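Local coordinates for protein alkaline serine protease (Pseudoalteromonas sp., PDB 1Y9Z) that probably hydrolyses peptide bonds of proteins as a cold-adapted serine endopeptidase of the subtilisin-like (subtilase) family, at residues Ser31-Arg35 with Trp56-Gly60; Asn38-Asn43 with Ala74-Glu80; Ala42-Thr48 with Gln89-Ile95; Glu203-Val209 with Gln360-Asn366. All blocks are in the same frame, centred on the assembly; numbering follows the deposited sequence.

Contact 1 of 4, residues Ser31-Arg35 with Trp56-Gly60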
loop_
_atom_site.group_PDB
_atom_site.type_symbol
_atom_site.label_atom_id
_atom_site.label_comp_id
_atom_site.label_asym_id
_atom_site.label_seq_id
_atom_site.Cartn_x
_atom_site.Cartn_y
_atom_site.Cartn_z
ATOM N N SER A 31 6.073 -9.412 9.264
ATOM C CA SER A 31 5.743 -10.839 9.244
ATOM C C SER A 31 6.638 -11.727 8.385
ATOM O O SER A 31 6.218 -12.802 7.957
ATOM C CB SER A 31 4.289 -11.035 8.802
ATOM O OG SER A 31 4.130 -10.820 7.406
ATOM N N GLY A 32 7.866 -11.300 8.129
ATOM C CA GLY A 32 8.731 -12.138 7.322
ATOM C C GLY A 32 8.836 -11.672 5.886
ATOM O O GLY A 32 8.140 -10.752 5.457
ATOM N N TYR A 33 9.677 -12.366 5.132
ATOM C CA TYR A 33 9.985 -12.017 3.749
ATOM C C TYR A 33 10.026 -13.282 2.889
ATOM O O TYR A 33 10.843 -14.163 3.144
ATOM C CB TYR A 33 11.361 -11.343 3.786
ATOM C CG TYR A 33 11.949 -10.845 2.490
ATOM C CD1 TYR A 33 11.930 -9.486 2.179
ATOM C CD2 TYR A 33 12.628 -11.707 1.629
ATOM C CE1 TYR A 33 12.580 -8.995 1.055
ATOM C CE2 TYR A 33 13.282 -11.226 0.498
ATOM C CZ TYR A 33 13.258 -9.870 0.222
ATOM O OH TYR A 33 13.942 -9.375 -0.863
ATOM N N ASP A 34 9.160 -13.386 1.879
ATOM C CA ASP A 34 9.172 -14.582 1.034
ATOM C C ASP A 34 10.345 -14.516 0.063
ATOM O O ASP A 34 10.227 -14.005 -1.052
ATOM C CB ASP A 34 7.862 -14.725 0.253
ATOM C CG ASP A 34 7.782 -16.042 -0.501
ATOM O OD1 ASP A 34 6.742 -16.315 -1.137
ATOM O OD2 ASP A 34 8.768 -16.808 -0.451
ATOM N N ARG A 35 11.478 -15.058 0.492
ATOM C CA ARG A 35 12.682 -15.036 -0.321
ATOM C C ARG A 35 12.580 -15.883 -1.586
ATOM O O ARG A 35 13.410 -15.757 -2.484
ATOM C CB ARG A 35 13.878 -15.483 0.522
ATOM C CG ARG A 35 15.226 -15.202 -0.117
ATOM C CD ARG A 35 16.358 -15.500 0.851
ATOM N NE ARG A 35 16.338 -16.887 1.305
ATOM C CZ ARG A 35 17.218 -17.407 2.153
ATOM N NH1 ARG A 35 17.124 -18.680 2.510
ATOM N NH2 ARG A 35 18.193 -16.654 2.647
ATOM N N TRP A 56 12.947 -16.227 9.043
ATOM C CA TRP A 56 12.565 -14.904 8.570
ATOM C C TRP A 56 12.252 -14.912 7.079
ATOM O O TRP A 56 11.448 -14.108 6.604
ATOM C CB TRP A 56 13.679 -13.886 8.851
ATOM C CG TRP A 56 14.975 -14.150 8.130
ATOM C CD1 TRP A 56 16.067 -14.820 8.615
ATOM C CD2 TRP A 56 15.315 -13.743 6.798
ATOM N NE1 TRP A 56 17.063 -14.850 7.668
ATOM C CE2 TRP A 56 16.629 -14.198 6.544
ATOM C CE3 TRP A 56 14.637 -13.037 5.793
ATOM C CZ2 TRP A 56 17.279 -13.970 5.326
ATOM C CZ3 TRP A 56 15.285 -12.810 4.581
ATOM C CH2 TRP A 56 16.594 -13.276 4.360
ATOM N N TYR A 57 12.884 -15.830 6.350
ATOM C CA TYR A 57 12.697 -15.940 4.904
ATOM C C TYR A 57 11.533 -16.830 4.473
ATOM O O TYR A 57 11.354 -17.100 3.283
ATOM C CB TYR A 57 13.992 -16.432 4.243
ATOM C CG TYR A 57 14.610 -17.657 4.887
ATOM C CD1 TYR A 57 15.488 -17.538 5.967
ATOM C CD2 TYR A 57 14.326 -18.936 4.410
ATOM C CE1 TYR A 57 16.072 -18.663 6.552
ATOM C CE2 TYR A 57 14.904 -20.067 4.987
ATOM C CZ TYR A 57 15.774 -19.922 6.054
ATOM O OH TYR A 57 16.353 -21.037 6.618
ATOM N N GLN A 58 10.748 -17.287 5.442
ATOM C CA GLN A 58 9.586 -18.130 5.173
ATOM C C GLN A 58 8.408 -17.594 5.977
ATOM O O GLN A 58 8.225 -17.946 7.141
ATOM C CB GLN A 58 9.879 -19.584 5.563
ATOM C CG GLN A 58 10.863 -20.272 4.628
ATOM C CD GLN A 58 11.321 -21.630 5.128
ATOM O OE1 GLN A 58 11.952 -22.389 4.392
ATOM N NE2 GLN A 58 11.019 -21.937 6.383
ATOM N N PRO A 59 7.586 -16.732 5.363
ATOM C CA PRO A 59 6.438 -16.174 6.084
ATOM C C PRO A 59 5.428 -17.197 6.588
ATOM O O PRO A 59 4.800 -16.999 7.630
ATOM C CB PRO A 59 5.823 -15.216 5.065
ATOM C CG PRO A 59 6.189 -15.836 3.747
ATOM C CD PRO A 59 7.624 -16.243 3.974
ATOM N N GLY A 60 5.281 -18.293 5.854
ATOM C CA GLY A 60 4.309 -19.299 6.236
ATOM C C GLY A 60 3.051 -19.043 5.427
ATOM O O GLY A 60 3.102 -18.370 4.396
#
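Two carbonyl oxygens face each other at only 3.0 Å, Tyr33 O and Tyr57 O, without a proton between them. Arg35 N sends weak bonds to both oxygens, the one to Tyr33 O closing an inverse gamma turn centred on Asp34, and the CA-H of Tyr57 also points at Tyr33 O. The firm link is Tyr33 N to Trp56 O (2.9 Å). Both segments are loops of the subtilisin-like domain: 31-35 follows strand 25-30, whereas the loop 56-60 leads toward helix 65-74, and Ser31 lies about 8 Å, side chain to ligand, from the bound phenylmethanesulfonic acid. At the outer end Arg35 lies flat on Tyr57 in a cation-pi stack, CZ 4.1 Å from the ring centroid and the planes 23° apart. A bend at chi3 (58°) turns the guanidinium back over the ring, where NH1 comes to 3.4 Å from Tyr57 CD2. Trp56 meets the same guanidinium steeply, its CZ2 3.9 Å from NH2, and its rim touches Tyr33. Pro59 CD rests on Asp34 CA at 3.7 Å, and Gly32 CA lies 3.4 Å from Trp56 O, where a beta carbon would be cramped.

Contact 2 of 4, residues Asn38-Asn43 with Ala74-Glu80. With CA (calcium ion), chain C.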
loop_
_atom_site.group_PDB
_atom_site.type_symbol
_atom_site.label_atom_id
_atom_site.label_comp_id
_atom_site.label_asym_id
_atom_site.label_seq_id
_atom_site.Cartn_x
_atom_site.Cartn_y
_atom_site.Cartn_z
ATOM N N ASN A 38 10.196 -14.336 -7.005
ATOM C CA ASN A 38 11.079 -13.851 -8.066
ATOM C C ASN A 38 11.442 -12.374 -7.958
ATOM O O ASN A 38 12.522 -11.968 -8.383
ATOM C CB ASN A 38 10.466 -14.101 -9.447
ATOM C CG ASN A 38 10.417 -15.571 -9.814
ATOM O OD1 ASN A 38 11.140 -16.393 -9.247
ATOM N ND2 ASN A 38 9.576 -15.908 -10.785
ATOM N N ASP A 39 10.547 -11.568 -7.398
ATOM C CA ASP A 39 10.811 -10.137 -7.268
ATOM C C ASP A 39 11.495 -9.774 -5.953
ATOM O O ASP A 39 11.698 -8.597 -5.668
ATOM C CB ASP A 39 9.505 -9.344 -7.406
ATOM C CG ASP A 39 9.384 -8.641 -8.749
ATOM O OD1 ASP A 39 10.118 -9.017 -9.685
ATOM O OD2 ASP A 39 8.553 -7.716 -8.876
ATOM N N LEU A 40 11.860 -10.781 -5.163
ATOM C CA LEU A 40 12.510 -10.539 -3.872
ATOM C C LEU A 40 13.718 -11.425 -3.582
ATOM O O LEU A 40 14.547 -11.095 -2.736
ATOM C CB LEU A 40 11.502 -10.732 -2.737
ATOM C CG LEU A 40 10.306 -9.786 -2.679
ATOM C CD1 LEU A 40 9.351 -10.254 -1.591
ATOM C CD2 LEU A 40 10.788 -8.368 -2.403
ATOM N N ASN A 41 13.814 -12.546 -4.285
ATOM C CA ASN A 41 14.893 -13.501 -4.076
ATOM C C ASN A 41 16.311 -12.942 -4.148
ATOM O O ASN A 41 17.125 -13.193 -3.260
ATOM C CB ASN A 41 14.763 -14.641 -5.089
ATOM C CG ASN A 41 15.774 -15.742 -4.857
ATOM O OD1 ASN A 41 15.635 -16.545 -3.935
ATOM N ND2 ASN A 41 16.808 -15.782 -5.690
ATOM N N ALA A 42 16.596 -12.180 -5.198
ATOM C CA ALA A 42 17.938 -11.645 -5.417
ATOM C C ALA A 42 18.298 -10.300 -4.794
ATOM O O ALA A 42 19.216 -9.623 -5.264
ATOM C CB ALA A 42 18.229 -11.613 -6.913
ATOM N N ASN A 43 17.589 -9.900 -3.746
ATOM C CA ASN A 43 17.921 -8.648 -3.078
ATOM C C ASN A 43 19.066 -8.923 -2.105
ATOM O O ASN A 43 19.350 -10.077 -1.782
ATOM C CB ASN A 43 16.726 -8.105 -2.288
ATOM C CG ASN A 43 15.869 -7.159 -3.101
ATOM O OD1 ASN A 43 16.384 -6.346 -3.866
ATOM N ND2 ASN A 43 14.554 -7.243 -2.923
ATOM N N ALA A 74 11.573 -2.668 -2.041
ATOM C CA ALA A 74 12.573 -3.156 -2.976
ATOM C C ALA A 74 12.212 -4.264 -3.960
ATOM O O ALA A 74 13.063 -5.101 -4.266
ATOM C CB ALA A 74 13.816 -3.568 -2.189
ATOM N N ALA A 75 10.979 -4.300 -4.454
ATOM C CA ALA A 75 10.646 -5.322 -5.448
ATOM C C ALA A 75 11.661 -5.098 -6.575
ATOM O O ALA A 75 11.886 -3.965 -7.004
ATOM C CB ALA A 75 9.225 -5.142 -5.960
ATOM N N ILE A 76 12.269 -6.181 -7.044
ATOM C CA ILE A 76 13.314 -6.108 -8.061
ATOM C C ILE A 76 12.891 -5.740 -9.478
ATOM O O ILE A 76 11.874 -6.211 -9.978
ATOM C CB ILE A 76 14.082 -7.439 -8.099
ATOM C CG1 ILE A 76 14.681 -7.717 -6.719
ATOM C CG2 ILE A 76 15.185 -7.391 -9.151
ATOM C CD1 ILE A 76 15.307 -9.084 -6.585
ATOM N N ALA A 77 13.687 -4.881 -10.109
ATOM C CA ALA A 77 13.440 -4.461 -11.486
ATOM C C ALA A 77 13.912 -5.612 -12.372
ATOM O O ALA A 77 15.098 -5.957 -12.372
ATOM C CB ALA A 77 14.227 -3.192 -11.793
ATOM N N ASN A 78 12.989 -6.204 -13.124
ATOM C CA ASN A 78 13.329 -7.345 -13.966
ATOM C C ASN A 78 12.292 -7.687 -15.036
ATOM O O ASN A 78 12.174 -8.845 -15.432
ATOM C CB ASN A 78 13.537 -8.572 -13.078
ATOM C CG ASN A 78 12.366 -8.807 -12.143
ATOM O OD1 ASN A 78 11.281 -8.261 -12.351
ATOM N ND2 ASN A 78 12.573 -9.627 -11.115
ATOM N N ASN A 79 11.536 -6.705 -15.505
ATOM C CA ASN A 79 10.537 -6.973 -16.545
ATOM C C ASN A 79 9.392 -7.926 -16.149
ATOM O O ASN A 79 8.688 -8.452 -17.015
ATOM C CB ASN A 79 11.235 -7.504 -17.807
ATOM C CG ASN A 79 10.313 -7.553 -19.016
ATOM O OD1 ASN A 79 9.724 -6.544 -19.405
ATOM N ND2 ASN A 79 10.192 -8.730 -19.621
ATOM N N GLU A 80 9.220 -8.170 -14.852
ATOM C CA GLU A 80 8.121 -9.013 -14.368
ATOM C C GLU A 80 7.638 -8.436 -13.043
ATOM O O GLU A 80 8.395 -7.774 -12.337
ATOM C CB GLU A 80 8.552 -10.478 -14.173
ATOM C CG GLU A 80 9.426 -10.760 -12.955
ATOM C CD GLU A 80 9.698 -12.249 -12.760
ATOM O OE1 GLU A 80 8.775 -12.987 -12.344
ATOM O OE2 GLU A 80 10.837 -12.687 -13.030
HETATM CA CA CA C . 9.900 -6.902 -10.908
#
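Two irregular backbones meet at Asp39 and Ile76, where Ile76 N gives a bond of 2.8 Å to Asp39 O. Beside it lies a calcium site that matches the strong site of the subtilisins: a loop wrapped round the ion, met by an aspartate from a second loop. Asp39 grips the calcium ion with both carboxylate oxygens, OD1 at 2.5 Å, while Ile76 O, Asn78 OD1 and Glu80 O come from the 74-80 loop; Glu2 and Val82 complete the shell. The Asn78 amide uses both its ends: OD1 binds the metal and takes Glu80 N in an Asx turn, and ND2 donates to Asp39 OD1 (2.9 Å), the flat groups nearly coplanar, which, with the two-oxygen grip on calcium, should restrain the carboxylate from turning. Asn43 ND2 reaches Ala74 O at 2.9 Å from above the carbonyl plane and also bonds Tyr33 OH. Cut back to alanine, Asn43 would probably leave Ala74 O and Tyr33 OH without their amide mate and uncover Ile76 CG1. CG1 of Ile76 is anti to the carbonyl carbon (chi1 -58°) and the chain runs on extended (chi2 172°), carrying CD1 over turn 40-43, 3.6 Å from Ala42 N.

Contact 3 of 4, residues Ala42-Thr48 with Gln89-Ile95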
loop_
_atom_site.group_PDB
_atom_site.type_symbol
_atom_site.label_atom_id
_atom_site.label_comp_id
_atom_site.label_asym_id
_atom_site.label_seq_id
_atom_site.Cartn_x
_atom_site.Cartn_y
_atom_site.Cartn_z
ATOM N N ALA A 42 16.596 -12.180 -5.198
ATOM C CA ALA A 42 17.938 -11.645 -5.417
ATOM C C ALA A 42 18.298 -10.300 -4.794
ATOM O O ALA A 42 19.216 -9.623 -5.264
ATOM C CB ALA A 42 18.229 -11.613 -6.913
ATOM N N ASN A 43 17.589 -9.900 -3.746
ATOM C CA ASN A 43 17.921 -8.648 -3.078
ATOM C C ASN A 43 19.066 -8.923 -2.105
ATOM O O ASN A 43 19.350 -10.077 -1.782
ATOM C CB ASN A 43 16.726 -8.105 -2.288
ATOM C CG ASN A 43 15.869 -7.159 -3.101
ATOM O OD1 ASN A 43 16.384 -6.346 -3.866
ATOM N ND2 ASN A 43 14.554 -7.243 -2.923
ATOM N N ASN A 44 19.733 -7.863 -1.662
ATOM C CA ASN A 44 20.814 -8.000 -0.691
ATOM C C ASN A 44 20.098 -8.033 0.647
ATOM O O ASN A 44 20.147 -7.080 1.431
ATOM C CB ASN A 44 21.757 -6.801 -0.759
ATOM C CG ASN A 44 22.285 -6.570 -2.152
ATOM O OD1 ASN A 44 22.534 -7.520 -2.892
ATOM N ND2 ASN A 44 22.465 -5.307 -2.518
ATOM N N VAL A 45 19.429 -9.151 0.892
ATOM C CA VAL A 45 18.635 -9.322 2.092
ATOM C C VAL A 45 19.167 -10.373 3.052
ATOM O O VAL A 45 19.593 -11.456 2.648
ATOM C CB VAL A 45 17.171 -9.668 1.703
ATOM C CG1 VAL A 45 17.129 -10.965 0.901
ATOM C CG2 VAL A 45 16.306 -9.772 2.949
ATOM N N THR A 46 19.148 -10.027 4.334
ATOM C CA THR A 46 19.590 -10.920 5.395
ATOM C C THR A 46 18.544 -10.814 6.492
ATOM O O THR A 46 17.615 -10.014 6.390
ATOM C CB THR A 46 20.954 -10.496 5.969
ATOM O OG1 THR A 46 20.882 -9.141 6.423
ATOM C CG2 THR A 46 22.041 -10.627 4.911
ATOM N N GLY A 47 18.690 -11.617 7.538
ATOM C CA GLY A 47 17.735 -11.573 8.626
ATOM C C GLY A 47 18.260 -12.275 9.857
ATOM O O GLY A 47 19.284 -12.957 9.804
ATOM N N THR A 48 17.559 -12.101 10.972
ATOM C CA THR A 48 17.951 -12.725 12.227
ATOM C C THR A 48 16.763 -13.511 12.765
ATOM O O THR A 48 15.790 -12.925 13.228
ATOM C CB THR A 48 18.361 -11.668 13.271
ATOM O OG1 THR A 48 19.437 -10.877 12.755
ATOM C CG2 THR A 48 18.806 -12.343 14.563
ATOM N N GLN A 89 18.733 -3.961 -6.673
ATOM C CA GLN A 89 19.580 -4.869 -5.904
ATOM C C GLN A 89 20.839 -4.218 -5.323
ATOM O O GLN A 89 21.935 -4.782 -5.386
ATOM C CB GLN A 89 19.957 -6.059 -6.794
ATOM C CG GLN A 89 18.752 -6.887 -7.226
ATOM C CD GLN A 89 19.039 -7.790 -8.409
ATOM O OE1 GLN A 89 18.960 -7.368 -9.564
ATOM N NE2 GLN A 89 19.379 -9.040 -8.127
ATOM N N ASN A 90 20.667 -3.039 -4.736
ATOM C CA ASN A 90 21.775 -2.304 -4.134
ATOM C C ASN A 90 21.592 -2.146 -2.626
ATOM O O ASN A 90 22.504 -2.418 -1.846
ATOM C CB ASN A 90 21.898 -0.922 -4.780
ATOM C CG ASN A 90 22.426 -0.987 -6.200
ATOM O OD1 ASN A 90 21.892 -0.343 -7.104
ATOM N ND2 ASN A 90 23.489 -1.758 -6.399
ATOM N N ALA A 91 20.407 -1.704 -2.222
ATOM C CA ALA A 91 20.118 -1.497 -0.810
ATOM C C ALA A 91 20.263 -2.767 0.015
ATOM O O ALA A 91 19.989 -3.868 -0.463
ATOM C CB ALA A 91 18.711 -0.943 -0.651
ATOM N N ASN A 92 20.707 -2.605 1.257
ATOM C CA ASN A 92 20.843 -3.730 2.168
ATOM C C ASN A 92 19.557 -3.770 2.970
ATOM O O ASN A 92 19.115 -2.751 3.501
ATOM C CB ASN A 92 22.029 -3.534 3.111
ATOM C CG ASN A 92 23.343 -3.477 2.378
ATOM O OD1 ASN A 92 23.780 -4.464 1.785
ATOM N ND2 ASN A 92 23.980 -2.313 2.401
ATOM N N ILE A 93 18.960 -4.951 3.044
ATOM C CA ILE A 93 17.711 -5.139 3.765
ATOM C C ILE A 93 17.886 -6.202 4.834
ATOM O O ILE A 93 18.429 -7.273 4.565
ATOM C CB ILE A 93 16.597 -5.610 2.810
ATOM C CG1 ILE A 93 16.473 -4.638 1.636
ATOM C CG2 ILE A 93 15.275 -5.725 3.561
ATOM C CD1 ILE A 93 15.548 -5.121 0.537
ATOM N N HIS A 94 17.441 -5.902 6.052
ATOM C CA HIS A 94 17.523 -6.871 7.137
ATOM C C HIS A 94 16.102 -7.150 7.598
ATOM O O HIS A 94 15.305 -6.230 7.787
ATOM C CB HIS A 94 18.353 -6.348 8.310
ATOM C CG HIS A 94 18.789 -7.426 9.252
ATOM N ND1 HIS A 94 19.745 -8.360 8.916
ATOM C CD2 HIS A 94 18.367 -7.751 10.497
ATOM C CE1 HIS A 94 19.894 -9.214 9.913
ATOM N NE2 HIS A 94 19.068 -8.867 10.884
ATOM N N ILE A 95 15.789 -8.426 7.774
ATOM C CA ILE A 95 14.456 -8.836 8.173
ATOM C C ILE A 95 14.376 -9.381 9.593
ATOM O O ILE A 95 15.159 -10.245 9.987
ATOM C CB ILE A 95 13.917 -9.933 7.214
ATOM C CG1 ILE A 95 14.016 -9.463 5.757
ATOM C CG2 ILE A 95 12.480 -10.288 7.573
ATOM C CD1 ILE A 95 13.242 -8.196 5.444
HETATM O O HOH W 1 18.928 -5.278 -2.580
HETATM O O HOH W 2 16.568 -3.867 -4.832
HETATM O O HOH W 3 21.292 -7.081 4.648
#
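Ile93 O is held by two donors, Thr46 N at 2.9 Å and a water that also bonds Thr46 OG1, with the CA-H of Val45 close by. Strand 44-47 pairs in parallel with strand 92-95 at the edge of the central sheet of the subtilisin-like domain, and the two are joined through helix 65-74 in a beta-alpha-beta unit. Val45 CG2 meets Ile95 CG1 at 3.6 Å on the face they share. Before the strands, Gln89 NE2 donates to Ala42 O (2.9 Å) from well above the carbonyl plane. Shortening Gln89 to a serine is likely to leave Ala42 O without this donor and the turn before the strand freer to move. His94 CG stands anti to the backbone N (chi1 -163°), which turns the ring toward strand 44-47: Thr46 OG1 bonds ND1 and Thr48 OG1 bonds NE2, each at 2.8 Å, while Gly47 CA sits over one face. With both ring nitrogens bonded in the ring plane, the rotation of His94 is fixed and its buried polar atoms are satisfied.

Contact 4 of 4, residues Glu203-Val209 with Gln360-Asn366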
loop_
_atom_site.group_PDB
_atom_site.type_symbol
_atom_site.label_atom_id
_atom_site.label_comp_id
_atom_site.label_asym_id
_atom_site.label_seq_id
_atom_site.Cartn_x
_atom_site.Cartn_y
_atom_site.Cartn_z
ATOM N N GLU A 203 -3.696 3.531 -0.425
ATOM C CA GLU A 203 -4.964 2.960 -0.876
ATOM C C GLU A 203 -4.703 2.302 -2.224
ATOM O O GLU A 203 -4.124 2.918 -3.118
ATOM C CB GLU A 203 -6.034 4.049 -1.027
ATOM C CG GLU A 203 -7.371 3.581 -1.622
ATOM C CD GLU A 203 -8.142 2.603 -0.739
ATOM O OE1 GLU A 203 -7.929 2.587 0.492
ATOM O OE2 GLU A 203 -8.988 1.856 -1.277
ATOM N N ALA A 204 -5.115 1.045 -2.355
ATOM C CA ALA A 204 -4.929 0.296 -3.597
ATOM C C ALA A 204 -3.453 0.244 -3.977
ATOM O O ALA A 204 -3.055 0.721 -5.044
ATOM C CB ALA A 204 -5.745 0.935 -4.725
ATOM N N ILE A 205 -2.647 -0.340 -3.094
ATOM C CA ILE A 205 -1.212 -0.461 -3.318
ATOM C C ILE A 205 -0.855 -1.873 -3.783
ATOM O O ILE A 205 -0.990 -2.840 -3.033
ATOM C CB ILE A 205 -0.417 -0.140 -2.023
ATOM C CG1 ILE A 205 -0.792 1.257 -1.507
ATOM C CG2 ILE A 205 1.079 -0.242 -2.288
ATOM C CD1 ILE A 205 -0.641 2.374 -2.531
ATOM N N LEU A 206 -0.407 -1.981 -5.029
ATOM C CA LEU A 206 -0.020 -3.267 -5.593
ATOM C C LEU A 206 1.411 -3.603 -5.194
ATOM O O LEU A 206 2.309 -2.768 -5.313
ATOM C CB LEU A 206 -0.120 -3.221 -7.120
ATOM C CG LEU A 206 0.333 -4.472 -7.879
ATOM C CD1 LEU A 206 -0.594 -5.637 -7.555
ATOM C CD2 LEU A 206 0.330 -4.182 -9.377
ATOM N N SER A 207 1.625 -4.822 -4.711
ATOM C CA SER A 207 2.964 -5.247 -4.335
ATOM C C SER A 207 3.054 -6.766 -4.304
ATOM O O SER A 207 2.082 -7.469 -4.586
ATOM C CB SER A 207 3.358 -4.680 -2.964
ATOM O OG SER A 207 4.732 -4.918 -2.688
ATOM N N THR A 208 4.240 -7.253 -3.970
ATOM C CA THR A 208 4.517 -8.677 -3.864
ATOM C C THR A 208 3.845 -9.286 -2.635
ATOM O O THR A 208 3.717 -8.635 -1.598
ATOM C CB THR A 208 6.026 -8.913 -3.709
ATOM O OG1 THR A 208 6.522 -8.062 -2.666
ATOM C CG2 THR A 208 6.766 -8.591 -4.997
ATOM N N VAL A 209 3.396 -10.528 -2.764
ATOM C CA VAL A 209 2.828 -11.252 -1.631
ATOM C C VAL A 209 3.370 -12.671 -1.719
ATOM O O VAL A 209 3.899 -13.073 -2.757
ATOM C CB VAL A 209 1.278 -11.297 -1.640
ATOM C CG1 VAL A 209 0.712 -9.890 -1.473
ATOM C CG2 VAL A 209 0.771 -11.952 -2.912
ATOM N N GLN A 360 -2.294 -15.668 -7.403
ATOM C CA GLN A 360 -1.261 -14.807 -7.970
ATOM C C GLN A 360 -0.126 -14.543 -6.980
ATOM O O GLN A 360 -0.195 -14.954 -5.821
ATOM C CB GLN A 360 -1.874 -13.482 -8.427
ATOM C CG GLN A 360 -2.920 -13.641 -9.518
ATOM C CD GLN A 360 -2.372 -14.331 -10.750
ATOM O OE1 GLN A 360 -1.450 -13.833 -11.396
ATOM N NE2 GLN A 360 -2.936 -15.488 -11.079
ATOM N N ASP A 361 0.914 -13.855 -7.442
ATOM C CA ASP A 361 2.066 -13.553 -6.596
ATOM C C ASP A 361 2.157 -12.071 -6.233
ATOM O O ASP A 361 3.176 -11.605 -5.711
ATOM C CB ASP A 361 3.352 -14.009 -7.292
ATOM C CG ASP A 361 3.288 -15.464 -7.731
ATOM O OD1 ASP A 361 2.627 -16.265 -7.041
ATOM O OD2 ASP A 361 3.904 -15.808 -8.762
ATOM N N TYR A 362 1.081 -11.343 -6.510
ATOM C CA TYR A 362 0.996 -9.914 -6.217
ATOM C C TYR A 362 -0.434 -9.630 -5.793
ATOM O O TYR A 362 -1.337 -10.419 -6.076
ATOM C CB TYR A 362 1.326 -9.096 -7.468
ATOM C CG TYR A 362 2.675 -9.435 -8.054
ATOM C CD1 TYR A 362 3.828 -8.781 -7.625
ATOM C CD2 TYR A 362 2.804 -10.462 -8.987
ATOM C CE1 TYR A 362 5.082 -9.149 -8.107
ATOM C CE2 TYR A 362 4.048 -10.839 -9.470
ATOM C CZ TYR A 362 5.183 -10.181 -9.026
ATOM O OH TYR A 362 6.418 -10.569 -9.486
ATOM N N GLU A 363 -0.649 -8.510 -5.113
ATOM C CA GLU A 363 -1.993 -8.163 -4.685
ATOM C C GLU A 363 -2.086 -6.716 -4.238
ATOM O O GLU A 363 -1.093 -6.116 -3.820
ATOM C CB GLU A 363 -2.442 -9.075 -3.536
ATOM C CG GLU A 363 -3.933 -8.980 -3.231
ATOM C CD GLU A 363 -4.409 -10.009 -2.222
ATOM O OE1 GLU A 363 -5.635 -10.076 -1.992
ATOM O OE2 GLU A 363 -3.571 -10.745 -1.662
ATOM N N TYR A 364 -3.289 -6.164 -4.348
ATOM C CA TYR A 364 -3.555 -4.802 -3.912
ATOM C C TYR A 364 -3.942 -4.833 -2.436
ATOM O O TYR A 364 -4.796 -5.625 -2.030
ATOM C CB TYR A 364 -4.714 -4.190 -4.704
ATOM C CG TYR A 364 -4.332 -3.653 -6.061
ATOM C CD1 TYR A 364 -4.354 -4.467 -7.196
ATOM C CD2 TYR A 364 -3.930 -2.328 -6.209
ATOM C CE1 TYR A 364 -3.982 -3.968 -8.446
ATOM C CE2 TYR A 364 -3.556 -1.823 -7.443
ATOM C CZ TYR A 364 -3.583 -2.643 -8.558
ATOM O OH TYR A 364 -3.196 -2.124 -9.772
ATOM N N TYR A 365 -3.294 -3.980 -1.646
ATOM C CA TYR A 365 -3.565 -3.846 -0.213
ATOM C C TYR A 365 -3.844 -2.379 0.093
ATOM O O TYR A 365 -3.406 -1.492 -0.639
ATOM C CB TYR A 365 -2.350 -4.226 0.640
ATOM C CG TYR A 365 -2.091 -5.689 0.922
ATOM C CD1 TYR A 365 -1.220 -6.046 1.950
ATOM C CD2 TYR A 365 -2.665 -6.709 0.161
ATOM C CE1 TYR A 365 -0.917 -7.371 2.218
ATOM C CE2 TYR A 365 -2.366 -8.057 0.425
ATOM C CZ TYR A 365 -1.488 -8.372 1.456
ATOM O OH TYR A 365 -1.155 -9.676 1.730
ATOM N N ASN A 366 -4.546 -2.139 1.199
ATOM C CA ASN A 366 -4.845 -0.785 1.675
ATOM C C ASN A 366 -4.281 -0.686 3.085
ATOM O O ASN A 366 -4.301 -1.667 3.829
ATOM C CB ASN A 366 -6.349 -0.539 1.825
ATOM C CG ASN A 366 -7.127 -0.744 0.552
ATOM O OD1 ASN A 366 -8.327 -1.019 0.603
ATOM N ND2 ASN A 366 -6.474 -0.595 -0.589
#
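Leu206 lies across the face of the Tyr364 ring, CB 3.8 Å from its centroid and 16° off the normal, a CH-pi contact on one side of a two-stranded antiparallel ribbon. Strands 205-208 and 362-365 lie in the chain on either side of what is probably the inserted beta-barrel domain, so this twisted pair, crossing at 145°, ties together the chain where it runs out to the insert and where it returns. The Tyr364 ring is met at its edge as well: Ala204 O lies 3.4 Å from CD2, near the ring plane, although that oxygen's bond is with Trp6. With CG of Leu206 anti to the backbone N (chi1 176°), CD1 extends along the partner strand to 4.0 Å from Tyr362 CB. Thr208 crosses the Tyr362 side chain at a slant, its CG2 3.6 Å from Tyr362 CE1, and Ser207 O lies at the ring's edge; beyond, the ring meets His37 edge-to-face. Backbone bonds join Ile205 with Tyr365 and Ser207 with Glu363 in both directions. On the face of Ile205, Ser207, Glu363 and Tyr365, Ile205 and Ser207 pack on helix 65-74, and Ile205 and Tyr365 on helix 368-385. Tyr365 stacks on His68 of helix 65-74, and Val209 crosses the Tyr365 side chain obliquely, Val209 CG1 3.7 Å from Tyr365 OH.

Overall arrangement
Contacts 1, 2 and 3 interleave along the chain: segments 31-35, 38-43 and 42-48 precede 56-60, 74-80 and 89-95, so each contact crosses the others within the subtilisin-like domain. Their centres lie 12 to 15 Å apart round helix 65-74 and strands 44-47 and 92-100; contacts 2 and 3 share Ala42 and Asn43, Tyr33 OH of contact 1 bonds Leu40 O, and Trp56 packs on Gly47 and Ile95 of contact 3. Contact 4 follows much later, about 16, 15 and 21 Å from contacts 1, 2 and 3, centre to centre. It touches contact 2 where Thr208 and Tyr362 pack on Asp39, which sets the two-stranded sheet, probably the base of the inserted domain, against the calcium site.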